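PDB 1VJX: putative ferritin-like diiron-carboxylate protein TM1526 from Thermotoga maritima, which is of unknown function but belongs to the rubrerythrin family of ferritin-like proteins, and probably carries a diiron-carboxylate site with oxidoreductase activity. Local coordinates for residues 97-101 with 102-106; 38-41 with 42-46; 55-58 with 59-63. All coordinates share one frame; numbering follows the deposited sequence.

Contact 1 of 3, residues 97-101 with 102-106; sequences KDLTL and KEVLD
E103 turns its side chain back over the start of its own helix, and OE2 accepts the backbone N-H of T100 in an almost perfectly straight bond, 178° at the hydrogen. This is one half of a capping box at the start of helix 101-125, with T100 as the N-cap residue. The distance from T100 N to E103 OE2 is 3.3 Å. The N-H meets the oxygen on its anti side, 18° out of the carboxylate plane. The return bond is weak: E103 N points at T100 OG1 from 3.3 Å. The hydroxyl of T100 also gives a weak bond to E103 OE2. A chi1 of 67° places CG of E103 between its backbone N and carbonyl carbon, and the extended chain beyond CG then carries the carboxylate back to T100. R96 also grips OE2 through a salt bridge, so one oxygen gathers three donors. This pull probably favours the charged form of the carboxylate.

Apolar groups follow on the side facing the protein. L99 CD1 meets V104 CG2 at 4.0 Å, the two side chains crossing at about a right angle. L101 CG lies 3.7 Å from L105 CD1, one turn further along. The regular helical bond from L105 N to L101 O is 2.8 Å long. L101 also packs on I44 and F48 of helix 43-68 and on M152 of helix 129-156.

On the outer side, K102 and D106 form an i, i+4 salt bridge. D106 OD1 has a second partner in K153, tying this turn to helix 129-156. K102 NZ donates to the syn lone pair of D106 OD2 at 3.2 Å.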
loop_
_atom_site.group_PDB
_atom_site.type_symbol
_atom_site.label_atom_id
_atom_site.label_comp_id
_atom_site.label_asym_id
_atom_site.label_seq_id
_atom_site.Cartn_x
_atom_site.Cartn_y
_atom_site.Cartn_z
ATOM N N LYS A 97 -1.441 8.925 -23.084
ATOM C CA LYS A 97 -2.817 8.695 -23.491
ATOM C C LYS A 97 -3.008 7.312 -24.120
ATOM O O LYS A 97 -4.121 6.978 -24.541
ATOM C CB LYS A 97 -3.245 9.809 -24.463
ATOM C CG LYS A 97 -3.350 11.208 -23.841
ATOM C CD LYS A 97 -3.649 12.241 -24.909
ATOM C CE LYS A 97 -3.651 13.666 -24.373
ATOM N NZ LYS A 97 -3.500 14.691 -25.463
ATOM N N ASP A 98 -1.931 6.521 -24.159
ATOM C CA ASP A 98 -1.922 5.198 -24.809
ATOM C C ASP A 98 -1.363 4.096 -23.924
ATOM O O ASP A 98 -0.712 3.173 -24.419
ATOM C CB ASP A 98 -1.075 5.239 -26.081
ATOM C CG ASP A 98 0.351 5.660 -25.812
ATOM O OD1 ASP A 98 0.677 5.928 -24.644
ATOM O OD2 ASP A 98 1.214 5.789 -26.701
ATOM N N LEU A 99 -1.610 4.177 -22.623
ATOM C CA LEU A 99 -1.057 3.208 -21.708
ATOM C C LEU A 99 -1.726 1.845 -21.902
ATOM O O LEU A 99 -2.943 1.761 -22.083
ATOM C CB LEU A 99 -1.234 3.678 -20.260
ATOM C CG LEU A 99 -0.486 4.948 -19.819
ATOM C CD1 LEU A 99 -0.756 5.188 -18.343
ATOM C CD2 LEU A 99 1.011 4.854 -20.040
ATOM N N THR A 100 -0.912 0.787 -21.870
ATOM C CA THR A 100 -1.410 -0.581 -21.873
ATOM C C THR A 100 -1.681 -1.042 -20.442
ATOM O O THR A 100 -1.058 -0.572 -19.493
ATOM C CB THR A 100 -0.407 -1.553 -22.546
ATOM O OG1 THR A 100 0.792 -1.662 -21.775
ATOM C CG2 THR A 100 0.072 -1.031 -23.908
ATOM N N LEU A 101 -2.613 -1.971 -20.294
ATOM C CA LEU A 101 -2.939 -2.515 -18.976
ATOM C C LEU A 101 -1.724 -3.212 -18.391
ATOM O O LEU A 101 -1.436 -3.060 -17.213
ATOM C CB LEU A 101 -4.148 -3.471 -19.054
ATOM C CG LEU A 101 -4.694 -3.973 -17.699
ATOM C CD1 LEU A 101 -5.381 -2.876 -16.882
ATOM C CD2 LEU A 101 -5.643 -5.169 -17.930
ATOM N N LYS A 102 -0.998 -3.928 -19.246
ATOM C CA LYS A 102 0.215 -4.655 -18.863
ATOM C C LYS A 102 1.257 -3.811 -18.156
ATOM O O LYS A 102 1.732 -4.185 -17.100
ATOM C CB LYS A 102 0.873 -5.289 -20.107
ATOM C CG LYS A 102 2.206 -6.028 -19.848
ATOM C CD LYS A 102 2.668 -6.856 -21.077
ATOM C CE LYS A 102 3.731 -7.930 -20.729
ATOM N NZ LYS A 102 4.871 -7.424 -19.853
ATOM N N GLU A 103 1.665 -2.707 -18.769
ATOM C CA GLU A 103 2.751 -1.922 -18.197
ATOM C C GLU A 103 2.360 -1.305 -16.849
ATOM O O GLU A 103 3.142 -1.235 -15.930
ATOM C CB GLU A 103 3.240 -0.871 -19.192
ATOM C CG GLU A 103 2.291 0.242 -19.549
ATOM C CD GLU A 103 2.917 1.151 -20.605
ATOM O OE1 GLU A 103 4.045 1.682 -20.317
ATOM O OE2 GLU A 103 2.306 1.323 -21.704
ATOM N N VAL A 104 1.103 -0.934 -16.759
ATOM C CA VAL A 104 0.488 -0.348 -15.585
ATOM C C VAL A 104 0.388 -1.377 -14.437
ATOM O O VAL A 104 0.745 -1.102 -13.278
ATOM C CB VAL A 104 -0.911 0.206 -16.050
ATOM C CG1 VAL A 104 -2.037 -0.044 -15.061
ATOM C CG2 VAL A 104 -0.803 1.687 -16.488
ATOM N N LEU A 105 -0.113 -2.555 -14.767
ATOM C CA LEU A 105 -0.185 -3.649 -13.824
ATOM C C LEU A 105 1.196 -4.102 -13.339
ATOM O O LEU A 105 1.385 -4.406 -12.155
ATOM C CB LEU A 105 -0.956 -4.819 -14.437
ATOM C CG LEU A 105 -2.477 -4.673 -14.487
ATOM C CD1 LEU A 105 -3.066 -5.890 -14.937
ATOM C CD2 LEU A 105 -3.060 -4.319 -13.123
ATOM N N ASP A 106 2.176 -4.130 -14.226
ATOM C CA ASP A 106 3.511 -4.551 -13.820
ATOM C C ASP A 106 4.005 -3.664 -12.718
ATOM O O ASP A 106 4.574 -4.124 -11.751
ATOM C CB ASP A 106 4.493 -4.530 -15.009
ATOM C CG ASP A 106 4.344 -5.768 -15.927
ATOM O OD1 ASP A 106 3.804 -6.793 -15.472
ATOM O OD2 ASP A 106 4.718 -5.788 -17.129
#

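Contact 2 of 3, residues 38-41 with 42-46; sequences EHFN and GEIKK
The K45 chain bends twice, at chi3 (-100°) and chi4 (-62°), and this brings its ammonium back to the oxygen end of the F40 carbonyl. NZ gives F40 O a hydrogen bond of 2.8 Å. The donor lies nearly in line with the carbonyl, at a C=O...NZ angle of 177°. The rest of the chain wraps the same oxygen: K45 CE is 3.1 Å from F40 O. The ammonium also bonds S37 O, so two main-chain oxygens of the loop share one lysine.

I44 makes the apolar half of the contact. Its CG2 branch stands anti to the backbone N and reaches CB of F40 at 3.5 Å. The same methyl lies 3.9 Å from F40 CG, at the root of the ring. Beyond it, F40 packs on L101 and V104 of helix 101-125.

G42 is the N-cap residue, and its carbonyl takes the first-turn bond, from K46 N to G42 O at 3.2 Å. The whole is a surface turn, with a first-turn lysine holding the incoming loop. It joins helix 15-36 to helix 43-68, the kind of short link that makes a helical hairpin in the four-helix bundle of ferritin-like proteins.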
loop_
_atom_site.group_PDB
_atom_site.type_symbol
_atom_site.label_atom_id
_atom_site.label_comp_id
_atom_site.label_asym_id
_atom_site.label_seq_id
_atom_site.Cartn_x
_atom_site.Cartn_y
_atom_site.Cartn_z
ATOM N N GLU A 38 -8.473 6.506 -14.984
ATOM C CA GLU A 38 -8.710 7.436 -16.075
ATOM C C GLU A 38 -8.199 6.894 -17.382
ATOM O O GLU A 38 -8.485 7.469 -18.388
ATOM C CB GLU A 38 -7.987 8.763 -15.815
ATOM C CG GLU A 38 -8.623 9.681 -14.785
ATOM C CD GLU A 38 -7.619 10.667 -14.168
ATOM O OE1 GLU A 38 -6.387 10.575 -14.452
ATOM O OE2 GLU A 38 -8.060 11.508 -13.349
ATOM N N HIS A 39 -7.417 5.816 -17.358
ATOM C CA HIS A 39 -6.792 5.266 -18.554
ATOM C C HIS A 39 -7.564 4.071 -19.139
ATOM O O HIS A 39 -7.232 3.597 -20.225
ATOM C CB HIS A 39 -5.343 4.859 -18.243
ATOM C CG HIS A 39 -4.454 6.025 -17.924
ATOM N ND1 HIS A 39 -3.672 6.658 -18.872
ATOM C CD2 HIS A 39 -4.257 6.696 -16.765
ATOM C CE1 HIS A 39 -3.029 7.661 -18.306
ATOM N NE2 HIS A 39 -3.367 7.710 -17.029
ATOM N N PHE A 40 -8.588 3.620 -18.398
ATOM C CA PHE A 40 -9.259 2.329 -18.599
ATOM C C PHE A 40 -10.763 2.427 -18.431
ATOM O O PHE A 40 -11.282 3.470 -18.072
ATOM C CB PHE A 40 -8.654 1.272 -17.682
ATOM C CG PHE A 40 -7.237 1.018 -17.986
ATOM C CD1 PHE A 40 -6.891 0.342 -19.153
ATOM C CD2 PHE A 40 -6.227 1.550 -17.177
ATOM C CE1 PHE A 40 -5.555 0.147 -19.484
ATOM C CE2 PHE A 40 -4.889 1.357 -17.485
ATOM C CZ PHE A 40 -4.545 0.643 -18.637
ATOM N N ASN A 41 -11.467 1.334 -18.695
ATOM C CA ASN A 41 -12.796 1.472 -19.267
ATOM C C ASN A 41 -14.002 0.807 -18.600
ATOM O O ASN A 41 -15.079 1.408 -18.598
ATOM C CB ASN A 41 -12.746 1.089 -20.755
ATOM C CG ASN A 41 -12.434 2.276 -21.654
ATOM O OD1 ASN A 41 -13.037 3.367 -21.517
ATOM N ND2 ASN A 41 -11.505 2.074 -22.597
ATOM N N GLY A 42 -13.890 -0.398 -18.078
ATOM C CA GLY A 42 -15.128 -1.100 -17.780
ATOM C C GLY A 42 -15.228 -1.645 -16.397
ATOM O O GLY A 42 -15.256 -0.870 -15.426
ATOM N N GLU A 43 -15.296 -2.972 -16.309
ATOM C CA GLU A 43 -15.001 -3.668 -15.055
ATOM C C GLU A 43 -13.630 -3.247 -14.493
ATOM O O GLU A 43 -13.480 -3.075 -13.291
ATOM C CB GLU A 43 -15.067 -5.189 -15.242
ATOM C CG GLU A 43 -16.480 -5.713 -15.464
ATOM C CD GLU A 43 -17.428 -5.166 -14.415
ATOM O OE1 GLU A 43 -17.131 -5.356 -13.211
ATOM O OE2 GLU A 43 -18.429 -4.515 -14.789
ATOM N N ILE A 44 -12.670 -3.065 -15.394
ATOM C CA ILE A 44 -11.338 -2.592 -15.071
ATOM C C ILE A 44 -11.316 -1.218 -14.380
ATOM O O ILE A 44 -10.656 -1.064 -13.365
ATOM C CB ILE A 44 -10.475 -2.572 -16.354
ATOM C CG1 ILE A 44 -10.152 -4.016 -16.772
ATOM C CG2 ILE A 44 -9.168 -1.791 -16.111
ATOM C CD1 ILE A 44 -9.604 -4.160 -18.162
ATOM N N LYS A 45 -12.025 -0.233 -14.928
ATOM C CA LYS A 45 -12.114 1.098 -14.307
ATOM C C LYS A 45 -12.646 0.938 -12.866
ATOM O O LYS A 45 -12.040 1.422 -11.897
ATOM C CB LYS A 45 -13.040 2.042 -15.116
ATOM C CG LYS A 45 -12.664 3.526 -15.030
ATOM C CD LYS A 45 -13.762 4.508 -15.442
ATOM C CE LYS A 45 -13.605 5.054 -16.884
ATOM N NZ LYS A 45 -12.352 5.852 -17.134
ATOM N N LYS A 46 -13.777 0.232 -12.762
ATOM C CA LYS A 46 -14.468 -0.022 -11.502
ATOM C C LYS A 46 -13.507 -0.676 -10.495
ATOM O O LYS A 46 -13.524 -0.363 -9.316
ATOM C CB LYS A 46 -15.716 -0.880 -11.775
ATOM C CG LYS A 46 -16.570 -1.337 -10.571
ATOM C CD LYS A 46 -17.466 -2.538 -10.996
ATOM C CE LYS A 46 -18.764 -2.680 -10.150
ATOM N NZ LYS A 46 -19.657 -3.808 -10.623
#

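Contact 3 of 3, residues 55-58 with 59-63; sequences ERIH and AEIFR
R56 and E60 meet one turn apart on the outer side of helix 43-68. The edge of the guanidinium faces the carboxylate, and R56 NH1 lies 3.1 Å from E60 OE2. The salt bridge is bent, 122° at the hydrogen, and its hydrogen bond is weak. The two flat groups are turned 75° against each other. A bend at chi3 (53°) folds the end of R56 toward E60. R56 has a second partner: its NE forms a salt bridge with D53, which helps to hold the guanidinium in place.

Beside this pair, I57 CG2 touches I61 CD1 at 3.9 Å. The backbone keeps the helical repeat, with F62 N bonded to H58 O at 3.0 Å. The A59 N to E55 O bond is also 3.0 Å long.

The inner side faces the other helices. F62 packs on I23 of helix 15-36 and I138 of helix 129-156, and its ring meets that of Y119. The ring of H58 is fixed at both nitrogens: ND1 bonds E26 and NE2 bonds Q141. E55 touches H145, and its OE1 lies close to carboxylate oxygens of E26 and E142. E55 and H58 form an E-x-x-H pair, as do E142 and H145. Such clustering of acidic and histidine side chains inside the bundle is consistent with a ferritin-like diiron-carboxylate site.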
loop_
_atom_site.group_PDB
_atom_site.type_symbol
_atom_site.label_atom_id
_atom_site.label_comp_id
_atom_site.label_asym_id
_atom_site.label_seq_id
_atom_site.Cartn_x
_atom_site.Cartn_y
_atom_site.Cartn_z
ATOM N N GLU A 55 -7.660 1.465 -0.409
ATOM C CA GLU A 55 -6.402 2.094 0.025
ATOM C C GLU A 55 -6.648 3.319 0.899
ATOM O O GLU A 55 -5.937 3.535 1.884
ATOM C CB GLU A 55 -5.562 2.534 -1.162
ATOM C CG GLU A 55 -5.064 1.435 -2.061
ATOM C CD GLU A 55 -4.029 0.538 -1.412
ATOM O OE1 GLU A 55 -4.433 -0.446 -0.769
ATOM O OE2 GLU A 55 -2.815 0.805 -1.580
ATOM N N ARG A 56 -7.627 4.126 0.502
ATOM C CA ARG A 56 -8.119 5.259 1.301
ATOM C C ARG A 56 -8.395 4.852 2.755
ATOM O O ARG A 56 -7.748 5.358 3.703
ATOM C CB ARG A 56 -9.388 5.823 0.673
ATOM C CG ARG A 56 -9.901 7.123 1.312
ATOM C CD ARG A 56 -11.277 7.574 0.780
ATOM N NE ARG A 56 -12.261 6.494 0.880
ATOM C CZ ARG A 56 -12.963 6.198 1.977
ATOM N NH1 ARG A 56 -12.830 6.906 3.095
ATOM N NH2 ARG A 56 -13.826 5.189 1.960
ATOM N N ILE A 57 -9.322 3.910 2.925
ATOM C CA ILE A 57 -9.725 3.420 4.248
ATOM C C ILE A 57 -8.545 2.946 5.084
ATOM O O ILE A 57 -8.479 3.217 6.279
ATOM C CB ILE A 57 -10.789 2.308 4.093
ATOM C CG1 ILE A 57 -12.129 2.932 3.723
ATOM C CG2 ILE A 57 -10.941 1.465 5.381
ATOM C CD1 ILE A 57 -13.123 1.905 3.184
ATOM N N HIS A 58 -7.614 2.253 4.437
ATOM C CA HIS A 58 -6.382 1.784 5.057
ATOM C C HIS A 58 -5.545 2.906 5.602
ATOM O O HIS A 58 -5.039 2.780 6.715
ATOM C CB HIS A 58 -5.539 1.011 4.055
ATOM C CG HIS A 58 -6.113 -0.320 3.699
ATOM N ND1 HIS A 58 -5.727 -1.024 2.582
ATOM C CD2 HIS A 58 -7.047 -1.074 4.323
ATOM C CE1 HIS A 58 -6.405 -2.153 2.534
ATOM N NE2 HIS A 58 -7.216 -2.200 3.576
ATOM N N ALA A 59 -5.390 3.977 4.814
ATOM C CA ALA A 59 -4.634 5.163 5.221
ATOM C C ALA A 59 -5.249 5.815 6.458
ATOM O O ALA A 59 -4.543 6.216 7.354
ATOM C CB ALA A 59 -4.592 6.187 4.072
ATOM N N GLU A 60 -6.580 5.928 6.467
ATOM C CA GLU A 60 -7.329 6.476 7.605
ATOM C C GLU A 60 -7.116 5.627 8.856
ATOM O O GLU A 60 -7.209 6.113 9.961
ATOM C CB GLU A 60 -8.832 6.517 7.296
ATOM C CG GLU A 60 -9.298 7.642 6.376
ATOM C CD GLU A 60 -10.784 7.538 5.930
ATOM O OE1 GLU A 60 -11.499 6.529 6.257
ATOM O OE2 GLU A 60 -11.247 8.476 5.214
ATOM N N ILE A 61 -6.864 4.333 8.681
ATOM C CA ILE A 61 -6.698 3.442 9.834
ATOM C C ILE A 61 -5.304 3.627 10.396
ATOM O O ILE A 61 -5.134 3.760 11.611
ATOM C CB ILE A 61 -6.999 1.979 9.450
ATOM C CG1 ILE A 61 -8.508 1.792 9.342
ATOM C CG2 ILE A 61 -6.361 0.984 10.453
ATOM C CD1 ILE A 61 -8.892 0.572 8.596
ATOM N N PHE A 62 -4.320 3.614 9.489
ATOM C CA PHE A 62 -2.934 3.911 9.840
ATOM C C PHE A 62 -2.737 5.323 10.452
ATOM O O PHE A 62 -1.883 5.497 11.310
ATOM C CB PHE A 62 -2.020 3.754 8.614
ATOM C CG PHE A 62 -1.735 2.349 8.233
ATOM C CD1 PHE A 62 -1.644 1.334 9.185
ATOM C CD2 PHE A 62 -1.502 2.032 6.884
ATOM C CE1 PHE A 62 -1.369 0.019 8.789
ATOM C CE2 PHE A 62 -1.212 0.752 6.481
ATOM C CZ PHE A 62 -1.156 -0.280 7.418
ATOM N N ARG A 63 -3.471 6.324 9.987
ATOM C CA ARG A 63 -3.325 7.693 10.578
ATOM C C ARG A 63 -3.858 7.667 12.022
ATOM O O ARG A 63 -3.215 8.144 12.937
ATOM C CB ARG A 63 -4.094 8.768 9.810
ATOM C CG ARG A 63 -3.539 9.127 8.443
ATOM C CD ARG A 63 -4.006 10.526 7.925
ATOM N NE ARG A 63 -5.361 10.456 7.393
ATOM C CZ ARG A 63 -5.666 10.107 6.139
ATOM N NH1 ARG A 63 -4.715 9.852 5.255
ATOM N NH2 ARG A 63 -6.934 10.041 5.751
#

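Overall arrangement
Contacts 1 and 2 lie at the same end of the bundle and touch each other. F40 CZ of contact 2 packs 3.6 Å from L101 CA of contact 1. Each marks the start of a helix, but by different means: contact 1 uses a side-chain capping box, contact 2 a lysine bonded to loop carbonyls. Contact 2 is a surface contact, whereas contact 1 is partly buried. Contact 3 shares helix 43-68 with contact 2, with centres about 23 Å apart. It sits mid-helix, nearer the chain centre, with a charged pair outside and the probable metal-site residues inside. Contacts 1 and 3 do not touch.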